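ABC-type metal ion transport system, periplasmic component (PDB 3K2D) binds methionine and is probably the substrate-binding lipoprotein of an ABC-type uptake system, also known as a lipoprotein that activates Toll-like receptor 2. Local coordinates at residues A49-G54 with L203-Q208. The protein carries 4 engineered substitutions. Sequence-based numbering, arbitrary orientation.
Sequences AALDDG and LIVARQ
Arg207 and Leu51 join the end of a strand to the end of a helix in one lobe of a periplasmic-binding-protein fold, and the pair illustrates how an arginine side chain can bond to a carbonyl in the last turn of a helix that closes in a Schellman motif. Helix 47-53 packs on the mixed five-stranded sheet of this lobe, against strand 202-207, with the local axes 8.1 Å apart and inclined by 31°.

The polar part of the contact is a single hydrogen bond. Arg207 NH1 donates to Leu51 O at 2.8 Å, with an N-H...O angle of 144°, and the oxygen lies near the guanidinium plane, at its edge. The same oxygen accepts from Gly54 N at 3.1 Å, and that nitrogen also makes a weak bond to Ala50 O; Gly54 has the positive phi of the Schellman motif. Arg207 NH1 also donates to Ile56 O, so that one nitrogen ties the helix end to the chain leading into strand 58-63, and a long, weak ion pair joins Arg207 NE to Asp209.

Apolar contact comes from the two methyls of Leu51, whose CG stands anti to the backbone N (chi1 177°). CD2 rests over the strand backbone, 3.4 Å from Val205 O, and reaches Val205 CG1 at 4.1 Å. Asn59 of the adjoining strand touches both Leu51 and Val205, while the methionine ligand lies about 9 Å from the Val205 side chain. The other methyl, Leu51 CD1, sits against the arginine chain, 3.8 Å from Arg207 CG and 3.6 Å from Arg207 NH1.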
loop_
_atom_site.group_PDB
_atom_site.type_symbol
_atom_site.label_atom_id
_atom_site.label_comp_id
_atom_site.label_asym_id
_atom_site.label_seq_id
_atom_site.Cartn_x
_atom_site.Cartn_y
_atom_site.Cartn_z
ATOM N N ALA A 49 3.601 13.242 -6.056
ATOM C CA ALA A 49 3.763 14.301 -7.041
ATOM C C ALA A 49 2.794 15.432 -6.725
ATOM O O ALA A 49 3.142 16.603 -6.841
ATOM C CB ALA A 49 3.511 13.765 -8.449
ATOM N N ALA A 50 1.578 15.084 -6.319
ATOM C CA ALA A 50 0.588 16.103 -5.997
ATOM C C ALA A 50 1.023 16.870 -4.756
ATOM O O ALA A 50 0.921 18.102 -4.697
ATOM C CB ALA A 50 -0.783 15.465 -5.763
ATOM N N LEU A 51 1.509 16.125 -3.768
ATOM C CA LEU A 51 1.959 16.709 -2.520
ATOM C C LEU A 51 3.103 17.687 -2.795
ATOM O O LEU A 51 3.062 18.849 -2.378
ATOM C CB LEU A 51 2.414 15.597 -1.568
ATOM C CG LEU A 51 2.998 16.029 -0.218
ATOM C CD1 LEU A 51 2.080 17.034 0.445
ATOM C CD2 LEU A 51 3.200 14.809 0.678
ATOM N N ASP A 52 4.112 17.207 -3.513
ATOM C CA ASP A 52 5.275 18.008 -3.860
ATOM C C ASP A 52 4.908 19.246 -4.683
ATOM O O ASP A 52 5.455 20.321 -4.457
ATOM C CB ASP A 52 6.273 17.145 -4.633
ATOM C CG ASP A 52 7.582 17.861 -4.904
ATOM O OD1 ASP A 52 8.310 18.161 -3.935
ATOM O OD2 ASP A 52 7.879 18.122 -6.087
ATOM N N ASP A 53 3.982 19.090 -5.630
ATOM C CA ASP A 53 3.548 20.198 -6.476
ATOM C C ASP A 53 2.715 21.235 -5.732
ATOM O O ASP A 53 2.576 22.365 -6.200
ATOM C CB ASP A 53 2.714 19.704 -7.662
ATOM C CG ASP A 53 3.536 18.959 -8.694
ATOM O OD1 ASP A 53 4.686 19.378 -8.963
ATOM O OD2 ASP A 53 3.018 17.961 -9.253
ATOM N N GLY A 54 2.148 20.854 -4.593
ATOM C CA GLY A 54 1.324 21.780 -3.839
ATOM C C GLY A 54 -0.163 21.615 -4.116
ATOM O O GLY A 54 -0.967 22.451 -3.722
ATOM N N LEU A 203 1.984 5.340 6.055
ATOM C CA LEU A 203 2.270 6.615 6.658
ATOM C C LEU A 203 1.455 7.777 6.143
ATOM O O LEU A 203 0.818 7.712 5.091
ATOM C CB LEU A 203 3.733 6.961 6.400
ATOM C CG LEU A 203 4.775 5.850 6.391
ATOM C CD1 LEU A 203 6.001 6.323 5.648
ATOM C CD2 LEU A 203 5.116 5.463 7.792
ATOM N N ILE A 204 1.493 8.851 6.915
ATOM C CA ILE A 204 0.856 10.083 6.520
ATOM C C ILE A 204 2.087 10.928 6.242
ATOM O O ILE A 204 2.912 11.171 7.128
ATOM C CB ILE A 204 0.032 10.701 7.648
ATOM C CG1 ILE A 204 -1.191 9.822 7.927
ATOM C CG2 ILE A 204 -0.371 12.127 7.268
ATOM C CD1 ILE A 204 -2.039 10.273 9.102
ATOM N N VAL A 205 2.235 11.328 4.993
ATOM C CA VAL A 205 3.379 12.116 4.599
ATOM C C VAL A 205 2.950 13.513 4.187
ATOM O O VAL A 205 1.883 13.708 3.573
ATOM C CB VAL A 205 4.129 11.450 3.421
ATOM C CG1 VAL A 205 5.346 12.276 3.047
ATOM C CG2 VAL A 205 4.532 10.026 3.803
ATOM N N ALA A 206 3.794 14.480 4.530
ATOM C CA ALA A 206 3.535 15.867 4.202
ATOM C C ALA A 206 4.803 16.429 3.575
ATOM O O ALA A 206 5.813 15.726 3.461
ATOM C CB ALA A 206 3.182 16.637 5.468
ATOM N N ARG A 207 4.754 17.687 3.146
ATOM C CA ARG A 207 5.948 18.294 2.585
ATOM C C ARG A 207 6.924 18.542 3.721
ATOM O O ARG A 207 6.559 18.535 4.895
ATOM C CB ARG A 207 5.635 19.612 1.885
ATOM C CG ARG A 207 5.037 19.437 0.507
ATOM C CD ARG A 207 4.997 20.750 -0.226
ATOM N NE ARG A 207 4.076 21.689 0.402
ATOM C CZ ARG A 207 2.756 21.565 0.353
ATOM N NH1 ARG A 207 2.214 20.544 -0.291
ATOM N NH2 ARG A 207 1.980 22.462 0.934
ATOM N N GLN A 208 8.173 18.752 3.348
ATOM C CA GLN A 208 9.257 19.014 4.280
ATOM C C GLN A 208 9.032 20.364 4.975
ATOM O O GLN A 208 9.374 20.537 6.145
ATOM C CB GLN A 208 10.543 19.024 3.468
ATOM C CG GLN A 208 11.838 18.948 4.206
ATOM C CD GLN A 208 12.959 18.568 3.255
ATOM O OE1 GLN A 208 13.077 17.406 2.845
ATOM N NE2 GLN A 208 13.770 19.551 2.871
#